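Local coordinates for protein osa (Shigella flexneri, PDB 4O7K) that suppresses the oncogenicity of Agrobacterium tumefaciens, acting as a plasmid fertility inhibition factor of the ParB/Srx superfamily, at residues A39-L47 and D54-A62; E14-L22 and N72-L81. The protein carries 1 engineered substitution. One frame throughout, in Å; residues are numbered along the deposited sequence.

Contact 1: A39-L47 and D54-A62; sequences AWNEVVWRL and DAFMTASNA
W45 and M57 face each other as a hydrogen-bonded pair of an antiparallel beta hairpin, W45 N reaching M57 O at 2.9 Å; L47 and A55 repeat the pattern. The strand segments run 155° apart in direction, 4.7 Å between axes at closest approach. W45, L47, A55 and M57 make one face. There the leucine fork meets the methionine across its bent chain, L47 CD1 lying 3.9 Å from M57 CG and CD2 meeting the sulfur. The six-membered end of the W45 ring extends to A59, where CZ3 comes 4.1 Å from A59 CB, while V43 CG1 covers one ring face toward its rim. On the other face are V44, R46, F56 and T58. Two side chains meet the CD2-CE2 side of the F56 phenyl: V44, a diagonal neighbour, brings CG1 to the ring edge at CD2, and R46, the direct partner, packs CB 3.6 Å from F56 CE2. With CG anti to the backbone N (chi1 171°) and the chain extended to NE, R46 passes F56 and grips D54 side-on in a salt bridge: NE lies 2.7 Å from OD2 of D54, nearly straight at 175°, and NH2 takes OD1, both from above the carboxylate plane. At the other end, V43 O accepts from A59 N and from T58 OG1 (2.8 Å), which approach from opposite faces of its carbonyl plane. The hairpin lies between strands 34-35 and 118-128 of a mixed sheet; helix 179-189 touches V43 and W45, strand 153-158 meets W45 and L47, and W45 NE1 hydrogen-bonds to Y70 OH.

Contact 2: E14-L22 and N72-L81; sequences EIRRLDKEL and NGLAFYRAWL
L18 and R78 are reciprocal knobs in an antiparallel helix pair, the helical segments 14-22 and 73-81 running 154° apart in direction with axes 9.8 Å apart at closest approach. L18 sits among L74, Y77, R78 and L81. Its two methyls divide the work: CD1 lies over one face of the Y77 ring, 4.1 Å from the centroid, in a CH-pi contact, whereas CD2 meets L74 CD2. L81 CD1 touches L18 CD1 and the E14 CG methylene. E14 itself bends at chi2 (74°), which brings OE2 to within 2.8 Å of Y77 OH; the phenol donates to the anti side of the carboxylate, and the two planes stand steeply to each other. Y77 OH is also bonded to K94 N, so two partners hold it. Within helix 14-22, in the R17 conformer described (two are deposited), NE bridges to E21 OE2, and E14 OE1 lies over the guanidinium face, a purely electrostatic approach; together the three form a salt-bridge network. E21 OE1 also rests against L74 CD1. R78, placed among I15, L18, D19 and L22, is likewise deposited in two conformers. In the one described, its chain is extended from CG to NE, crossing D19 at about a right angle. L22 CD2 fits against L74 CB and the amide of N72, the N-cap residue whose OD1 accepts from A75 N. R78 NE forms a salt bridge with D19 OD1 at 2.6 Å, but the N-H...O angle of 124° makes the hydrogen bond weak, and one water links R78 NH2 to D19 OD2.

How the contacts relate
Contacts 1 and 2 lie on opposite sides of the chain's centre, their own centres 26 Å apart and their nearest atoms about 10 Å apart, so they do not touch. Along the chain they are nested: helix 4-24 comes first, then both strands of the hairpin, and finally helix 73-81, which closes the loop around contact 1. The hairpin belongs to the five-strand mixed sheet; helix 73-81 directly follows strand 67-72 of the three-strand sheet. Strand 153-158 of that second sheet bridges the two regions, since F154 touches L47 of contact 1 and meets F76 on helix 73-81 edge-to-face. Contact 2 thus packs the N-terminal helix 4-24 against helix 73-81, across the chain's centre from the hairpin.

Contact 1: A39-L47 and D54-A62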
loop_
_atom_site.group_PDB
_atom_site.type_symbol
_atom_site.label_atom_id
_atom_site.label_comp_id
_atom_site.label_asym_id
_atom_site.label_seq_id
_atom_site.Cartn_x
_atom_site.Cartn_y
_atom_site.Cartn_z
ATOM N N ALA A 39 -20.719 -4.196 9.428
ATOM C CA ALA A 39 -21.762 -3.582 10.253
ATOM C C ALA A 39 -21.996 -2.107 9.925
ATOM O O ALA A 39 -22.987 -1.518 10.345
ATOM C CB ALA A 39 -21.416 -3.734 11.730
ATOM N N TRP A 40 -21.073 -1.513 9.182
ATOM C CA TRP A 40 -21.179 -0.105 8.822
ATOM C C TRP A 40 -21.752 -0.001 7.417
ATOM O O TRP A 40 -22.146 -1.003 6.813
ATOM C CB TRP A 40 -19.807 0.573 8.936
ATOM C CG TRP A 40 -18.942 -0.140 9.945
ATOM C CD1 TRP A 40 -17.845 -0.916 9.687
ATOM C CD2 TRP A 40 -19.152 -0.206 11.367
ATOM N NE1 TRP A 40 -17.345 -1.439 10.860
ATOM C CE2 TRP A 40 -18.129 -1.018 11.904
ATOM C CE3 TRP A 40 -20.099 0.351 12.236
ATOM C CZ2 TRP A 40 -18.025 -1.286 13.273
ATOM C CZ3 TRP A 40 -19.992 0.084 13.597
ATOM C CH2 TRP A 40 -18.962 -0.726 14.100
ATOM N N ASN A 41 -21.829 1.214 6.903
ATOM C CA ASN A 41 -22.336 1.403 5.561
ATOM C C ASN A 41 -21.164 1.906 4.729
ATOM O O ASN A 41 -21.132 3.063 4.306
ATOM C CB ASN A 41 -23.514 2.384 5.560
ATOM C CG ASN A 41 -24.052 2.669 4.169
ATOM O OD1 ASN A 41 -23.598 2.092 3.178
ATOM N ND2 ASN A 41 -25.029 3.574 4.089
ATOM N N GLU A 42 -20.183 1.031 4.520
ATOM C CA GLU A 42 -18.940 1.439 3.876
ATOM C C GLU A 42 -18.262 0.290 3.139
ATOM O O GLU A 42 -18.618 -0.876 3.312
ATOM C CB GLU A 42 -17.978 2.024 4.914
ATOM C CG GLU A 42 -17.580 1.049 6.021
ATOM C CD GLU A 42 -16.797 1.714 7.150
ATOM O OE1 GLU A 42 -17.025 2.915 7.401
ATOM O OE2 GLU A 42 -15.958 1.035 7.786
ATOM N N VAL A 43 -17.277 0.624 2.315
ATOM C CA VAL A 43 -16.504 -0.407 1.651
ATOM C C VAL A 43 -15.424 -0.895 2.605
ATOM O O VAL A 43 -14.625 -0.104 3.108
ATOM C CB VAL A 43 -15.881 0.102 0.356
ATOM C CG1 VAL A 43 -15.015 -0.982 -0.280
ATOM C CG2 VAL A 43 -16.980 0.548 -0.600
ATOM N N VAL A 44 -15.431 -2.196 2.876
ATOM C CA VAL A 44 -14.444 -2.799 3.759
ATOM C C VAL A 44 -13.820 -4.018 3.098
ATOM O O VAL A 44 -14.520 -4.828 2.487
ATOM C CB VAL A 44 -15.069 -3.208 5.110
ATOM C CG1 VAL A 44 -14.070 -4.010 5.948
ATOM C CG2 VAL A 44 -15.536 -1.970 5.869
ATOM N N TRP A 45 -12.499 -4.131 3.192
ATOM C CA TRP A 45 -11.815 -5.342 2.752
ATOM C C TRP A 45 -11.270 -6.138 3.920
ATOM O O TRP A 45 -10.792 -5.575 4.903
ATOM C CB TRP A 45 -10.647 -5.029 1.831
ATOM C CG TRP A 45 -10.959 -4.362 0.559
ATOM C CD1 TRP A 45 -11.177 -4.957 -0.649
ATOM C CD2 TRP A 45 -11.020 -2.951 0.331
ATOM N NE1 TRP A 45 -11.400 -4.003 -1.613
ATOM C CE2 TRP A 45 -11.304 -2.762 -1.039
ATOM C CE3 TRP A 45 -10.877 -1.830 1.155
ATOM C CZ2 TRP A 45 -11.441 -1.491 -1.604
ATOM C CZ3 TRP A 45 -11.008 -0.564 0.585
ATOM C CH2 TRP A 45 -11.297 -0.414 -0.777
ATOM N N ARG A 46 -11.337 -7.461 3.783
ATOM C CA ARG A 46 -10.555 -8.366 4.596
ATOM C C ARG A 46 -9.224 -8.573 3.888
ATOM O O ARG A 46 -9.191 -8.827 2.681
ATOM C CB ARG A 46 -11.289 -9.704 4.785
ATOM C CG ARG A 46 -10.435 -10.779 5.450
ATOM C CD ARG A 46 -11.081 -12.175 5.432
ATOM N NE ARG A 46 -10.118 -13.157 5.933
ATOM C CZ ARG A 46 -9.433 -14.013 5.178
ATOM N NH1 ARG A 46 -9.625 -14.073 3.863
ATOM N NH2 ARG A 46 -8.548 -14.819 5.748
ATOM N N LEU A 47 -8.125 -8.446 4.621
ATOM C CA LEU A 47 -6.806 -8.676 4.029
ATOM C C LEU A 47 -6.137 -9.845 4.740
ATOM O O LEU A 47 -5.918 -9.791 5.946
ATOM C CB LEU A 47 -5.927 -7.413 4.118
ATOM C CG LEU A 47 -6.300 -6.205 3.255
ATOM C CD1 LEU A 47 -7.470 -5.477 3.884
ATOM C CD2 LEU A 47 -5.124 -5.251 3.152
ATOM N N ASP A 54 -6.282 -11.908 10.451
ATOM C CA ASP A 54 -6.728 -11.055 9.353
ATOM C C ASP A 54 -6.628 -9.584 9.702
ATOM O O ASP A 54 -6.830 -9.206 10.854
ATOM C CB ASP A 54 -8.184 -11.354 8.981
ATOM C CG ASP A 54 -8.394 -12.775 8.519
ATOM O OD1 ASP A 54 -7.408 -13.421 8.107
ATOM O OD2 ASP A 54 -9.559 -13.226 8.534
ATOM N N ALA A 55 -6.339 -8.758 8.703
ATOM C CA ALA A 55 -6.463 -7.314 8.849
ATOM C C ALA A 55 -7.692 -6.846 8.077
ATOM O O ALA A 55 -8.152 -7.528 7.153
ATOM C CB ALA A 55 -5.202 -6.600 8.356
ATOM N N PHE A 56 -8.233 -5.697 8.474
ATOM C CA PHE A 56 -9.361 -5.095 7.777
ATOM C C PHE A 56 -9.085 -3.623 7.491
ATOM O O PHE A 56 -8.552 -2.907 8.341
ATOM C CB PHE A 56 -10.646 -5.241 8.590
ATOM C CG PHE A 56 -11.114 -6.660 8.712
ATOM C CD1 PHE A 56 -10.584 -7.494 9.684
ATOM C CD2 PHE A 56 -12.067 -7.169 7.842
ATOM C CE1 PHE A 56 -11.004 -8.820 9.788
ATOM C CE2 PHE A 56 -12.500 -8.498 7.948
ATOM C CZ PHE A 56 -11.965 -9.319 8.920
ATOM N N MET A 57 -9.442 -3.178 6.288
ATOM C CA MET A 57 -9.284 -1.786 5.913
ATOM C C MET A 57 -10.556 -1.276 5.263
ATOM O O MET A 57 -11.393 -2.069 4.825
ATOM C CB MET A 57 -8.081 -1.605 4.976
ATOM C CG MET A 57 -6.766 -2.079 5.583
ATOM S SD MET A 57 -5.340 -1.588 4.594
ATOM C CE MET A 57 -5.116 0.072 5.225
ATOM N N THR A 58 -10.694 0.047 5.200
ATOM C CA THR A 58 -11.908 0.658 4.684
ATOM C C THR A 58 -11.618 1.906 3.855
ATOM O O THR A 58 -10.618 2.584 4.070
ATOM C CB THR A 58 -12.874 1.043 5.824
ATOM O OG1 THR A 58 -14.051 1.633 5.263
ATOM C CG2 THR A 58 -12.214 2.044 6.775
ATOM N N ALA A 59 -12.503 2.206 2.913
ATOM C CA ALA A 59 -12.389 3.429 2.120
ATOM C C ALA A 59 -13.337 4.513 2.636
ATOM O O ALA A 59 -13.721 5.416 1.890
ATOM C CB ALA A 59 -12.675 3.134 0.650
ATOM N N SER A 60 -13.713 4.423 3.910
ATOM C CA SER A 60 -14.722 5.317 4.467
ATOM C C SER A 60 -14.279 6.774 4.433
ATOM O O SER A 60 -15.109 7.677 4.365
ATOM C CB SER A 60 -15.066 4.906 5.901
ATOM O OG SER A 60 -13.978 5.135 6.772
ATOM N N ASN A 61 -12.971 7.000 4.470
ATOM C CA ASN A 61 -12.448 8.356 4.506
ATOM C C ASN A 61 -12.206 8.919 3.104
ATOM O O ASN A 61 -11.820 10.072 2.952
ATOM C CB ASN A 61 -11.154 8.412 5.329
ATOM C CG ASN A 61 -11.383 8.145 6.831
ATOM O OD1 ASN A 61 -10.432 8.133 7.616
ATOM N ND2 ASN A 61 -12.635 7.926 7.224
ATOM N N ALA A 62 -12.456 8.112 2.078
ATOM C CA ALA A 62 -12.239 8.543 0.697
ATOM C C ALA A 62 -13.329 9.480 0.160
ATOM O O ALA A 62 -14.495 9.393 0.554
ATOM C CB ALA A 62 -12.125 7.322 -0.211
#

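Contact 2: E14-L22 and N72-L81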
loop_
_atom_site.group_PDB
_atom_site.type_symbol
_atom_site.label_atom_id
_atom_site.label_comp_id
_atom_site.label_asym_id
_atom_site.label_seq_id
_atom_site.Cartn_x
_atom_site.Cartn_y
_atom_site.Cartn_z
ATOM N N GLU A 14 18.405 -3.644 -1.920
ATOM C CA GLU A 14 17.020 -4.031 -1.660
ATOM C C GLU A 14 16.155 -3.902 -2.910
ATOM O O GLU A 14 15.356 -4.781 -3.206
ATOM C CB GLU A 14 16.424 -3.202 -0.524
ATOM C CG GLU A 14 14.986 -3.621 -0.129
ATOM C CD GLU A 14 14.914 -4.936 0.659
ATOM O OE1 GLU A 14 15.844 -5.769 0.554
ATOM O OE2 GLU A 14 13.915 -5.132 1.390
ATOM N N ILE A 15 16.319 -2.810 -3.647
ATOM C CA ILE A 15 15.622 -2.655 -4.917
ATOM C C ILE A 15 15.992 -3.785 -5.876
ATOM O O ILE A 15 15.129 -4.363 -6.536
ATOM C CB ILE A 15 15.931 -1.281 -5.554
ATOM C CG1 ILE A 15 15.260 -0.181 -4.727
ATOM C CG2 ILE A 15 15.485 -1.236 -7.012
ATOM C CD1 ILE A 15 15.765 1.226 -5.043
ATOM N N ARG A 16 17.270 -4.134 -5.929
ATOM C CA ARG A 16 17.681 -5.231 -6.803
ATOM C C ARG A 16 17.055 -6.569 -6.351
ATOM O O ARG A 16 16.701 -7.403 -7.189
ATOM C CB ARG A 16 19.211 -5.324 -6.854
ATOM C CG ARG A 16 19.762 -6.379 -7.800
ATOM C CD ARG A 16 21.061 -6.949 -7.254
ATOM N NE ARG A 16 21.695 -7.897 -8.171
ATOM C CZ ARG A 16 22.022 -9.146 -7.849
ATOM N NH1 ARG A 16 21.750 -9.617 -6.636
ATOM N NH2 ARG A 16 22.599 -9.935 -8.749
ATOM N N ARG A 17 16.922 -6.757 -5.037
ATOM C CA ARG A 17 16.284 -7.954 -4.473
ATOM C C ARG A 17 14.830 -8.024 -4.916
ATOM O O ARG A 17 14.338 -9.076 -5.343
ATOM C CB ARG A 17 16.363 -7.948 -2.940
ATOM C CG ARG A 17 15.865 -9.226 -2.265
ATOM C CD ARG A 17 15.640 -9.048 -0.751
ATOM N NE ARG A 17 14.235 -8.783 -0.416
ATOM C CZ ARG A 17 13.769 -8.632 0.824
ATOM N NH1 ARG A 17 14.591 -8.719 1.863
ATOM N NH2 ARG A 17 12.479 -8.398 1.027
ATOM N N LEU A 18 14.149 -6.889 -4.809
ATOM C CA LEU A 18 12.757 -6.784 -5.219
ATOM C C LEU A 18 12.599 -7.046 -6.718
ATOM O O LEU A 18 11.630 -7.672 -7.142
ATOM C CB LEU A 18 12.209 -5.404 -4.852
ATOM C CG LEU A 18 12.055 -5.214 -3.338
ATOM C CD1 LEU A 18 11.829 -3.747 -2.980
ATOM C CD2 LEU A 18 10.927 -6.084 -2.793
ATOM N N ASP A 19 13.562 -6.575 -7.510
ATOM C CA ASP A 19 13.524 -6.744 -8.959
ATOM C C ASP A 19 13.444 -8.221 -9.287
ATOM O O ASP A 19 12.631 -8.648 -10.113
ATOM C CB ASP A 19 14.757 -6.130 -9.626
ATOM C CG ASP A 19 14.686 -4.611 -9.730
ATOM O OD1 ASP A 19 13.585 -4.035 -9.576
ATOM O OD2 ASP A 19 15.747 -3.990 -9.980
ATOM N N LYS A 20 14.281 -8.999 -8.607
ATOM C CA LYS A 20 14.325 -10.443 -8.809
ATOM C C LYS A 20 13.096 -11.170 -8.252
ATOM O O LYS A 20 12.572 -12.067 -8.903
ATOM C CB LYS A 20 15.597 -11.013 -8.187
ATOM C CG LYS A 20 16.844 -10.405 -8.791
ATOM C CD LYS A 20 18.099 -11.116 -8.348
ATOM C CE LYS A 20 19.295 -10.555 -9.093
ATOM N NZ LYS A 20 19.141 -10.724 -10.573
ATOM N N GLU A 21 12.643 -10.794 -7.057
ATOM C CA GLU A 21 11.452 -11.414 -6.478
ATOM C C GLU A 21 10.264 -11.181 -7.393
ATOM O O GLU A 21 9.451 -12.078 -7.617
ATOM C CB GLU A 21 11.155 -10.871 -5.079
ATOM C CG GLU A 21 12.170 -11.279 -4.027
ATOM C CD GLU A 21 11.947 -10.588 -2.697
ATOM O OE1 GLU A 21 11.013 -9.767 -2.600
ATOM O OE2 GLU A 21 12.706 -10.870 -1.744
ATOM N N LEU A 22 10.180 -9.977 -7.940
ATOM C CA LEU A 22 9.094 -9.618 -8.849
ATOM C C LEU A 22 9.193 -10.389 -10.159
ATOM O O LEU A 22 8.176 -10.810 -10.723
ATOM C CB LEU A 22 9.103 -8.108 -9.116
ATOM C CG LEU A 22 8.524 -7.257 -7.988
ATOM C CD1 LEU A 22 8.932 -5.801 -8.147
ATOM C CD2 LEU A 22 7.006 -7.388 -7.948
ATOM N N ASN A 72 0.380 -4.395 -5.973
ATOM C CA ASN A 72 1.332 -5.426 -5.643
ATOM C C ASN A 72 2.260 -4.878 -4.564
ATOM O O ASN A 72 3.038 -3.951 -4.819
ATOM C CB ASN A 72 2.097 -5.821 -6.911
ATOM C CG ASN A 72 3.135 -6.887 -6.670
ATOM O OD1 ASN A 72 3.846 -6.874 -5.664
ATOM N ND2 ASN A 72 3.244 -7.816 -7.613
ATOM N N GLY A 73 2.173 -5.432 -3.358
ATOM C CA GLY A 73 2.983 -4.956 -2.242
ATOM C C GLY A 73 4.465 -4.782 -2.537
ATOM O O GLY A 73 5.052 -3.742 -2.216
ATOM N N LEU A 74 5.082 -5.792 -3.147
ATOM C CA LEU A 74 6.508 -5.713 -3.475
ATOM C C LEU A 74 6.806 -4.600 -4.483
ATOM O O LEU A 74 7.845 -3.948 -4.404
ATOM C CB LEU A 74 7.008 -7.040 -4.041
ATOM C CG LEU A 74 7.064 -8.247 -3.100
ATOM C CD1 LEU A 74 7.742 -9.401 -3.815
ATOM C CD2 LEU A 74 7.776 -7.925 -1.789
ATOM N N ALA A 75 5.907 -4.410 -5.445
ATOM C CA ALA A 75 6.102 -3.347 -6.433
ATOM C C ALA A 75 5.936 -1.976 -5.784
ATOM O O ALA A 75 6.653 -1.023 -6.118
ATOM C CB ALA A 75 5.140 -3.505 -7.580
ATOM N N PHE A 76 4.974 -1.882 -4.875
ATOM C CA PHE A 76 4.696 -0.642 -4.159
ATOM C C PHE A 76 5.901 -0.269 -3.304
ATOM O O PHE A 76 6.342 0.883 -3.306
ATOM C CB PHE A 76 3.436 -0.812 -3.303
ATOM C CG PHE A 76 3.047 0.412 -2.527
ATOM C CD1 PHE A 76 2.194 1.358 -3.079
ATOM C CD2 PHE A 76 3.503 0.600 -1.231
ATOM C CE1 PHE A 76 1.811 2.471 -2.352
ATOM C CE2 PHE A 76 3.119 1.709 -0.500
ATOM C CZ PHE A 76 2.278 2.648 -1.067
ATOM N N TYR A 77 6.416 -1.271 -2.588
ATOM C CA TYR A 77 7.614 -1.148 -1.769
ATOM C C TYR A 77 8.776 -0.622 -2.609
ATOM O O TYR A 77 9.441 0.334 -2.217
ATOM C CB TYR A 77 7.945 -2.511 -1.151
ATOM C CG TYR A 77 9.147 -2.589 -0.226
ATOM C CD1 TYR A 77 9.650 -1.465 0.432
ATOM C CD2 TYR A 77 9.765 -3.815 0.000
ATOM C CE1 TYR A 77 10.747 -1.575 1.285
ATOM C CE2 TYR A 77 10.844 -3.932 0.833
ATOM C CZ TYR A 77 11.337 -2.820 1.473
ATOM O OH TYR A 77 12.417 -2.975 2.300
ATOM N N ARG A 78 9.007 -1.246 -3.761
ATOM C CA ARG A 78 10.082 -0.827 -4.666
ATOM C C ARG A 78 9.931 0.615 -5.139
ATOM O O ARG A 78 10.902 1.377 -5.169
ATOM C CB ARG A 78 10.147 -1.753 -5.879
ATOM C CG ARG A 78 11.177 -1.337 -6.912
ATOM C CD ARG A 78 11.215 -2.295 -8.091
ATOM N NE ARG A 78 12.245 -1.907 -9.056
ATOM C CZ ARG A 78 12.054 -1.037 -10.044
ATOM N NH1 ARG A 78 10.872 -0.460 -10.210
ATOM N NH2 ARG A 78 13.047 -0.744 -10.870
ATOM N N ALA A 79 8.716 0.988 -5.523
ATOM C CA ALA A 79 8.455 2.347 -5.996
ATOM C C ALA A 79 8.663 3.368 -4.877
ATOM O O ALA A 79 9.131 4.495 -5.109
ATOM C CB ALA A 79 7.043 2.445 -6.557
ATOM N N TRP A 80 8.336 2.964 -3.655
ATOM C CA TRP A 80 8.527 3.818 -2.483
ATOM C C TRP A 80 10.019 4.016 -2.207
ATOM O O TRP A 80 10.466 5.128 -1.937
ATOM C CB TRP A 80 7.817 3.210 -1.266
ATOM C CG TRP A 80 7.757 4.079 -0.050
ATOM C CD1 TRP A 80 8.286 5.345 0.104
ATOM C CD2 TRP A 80 7.158 3.737 1.203
ATOM N NE1 TRP A 80 8.030 5.806 1.379
ATOM C CE2 TRP A 80 7.345 4.837 2.077
ATOM C CE3 TRP A 80 6.472 2.603 1.681
ATOM C CZ2 TRP A 80 6.868 4.844 3.385
ATOM C CZ3 TRP A 80 5.996 2.610 2.979
ATOM C CH2 TRP A 80 6.196 3.727 3.820
ATOM N N LEU A 81 10.790 2.937 -2.296
ATOM C CA LEU A 81 12.234 3.031 -2.143
ATOM C C LEU A 81 12.855 3.955 -3.198
ATOM O O LEU A 81 13.919 4.529 -2.977
ATOM C CB LEU A 81 12.874 1.647 -2.224
ATOM C CG LEU A 81 12.702 0.766 -0.990
ATOM C CD1 LEU A 81 13.069 -0.671 -1.318
ATOM C CD2 LEU A 81 13.534 1.272 0.176
HETATM O O HOH W 1 15.545 -1.278 -10.454
#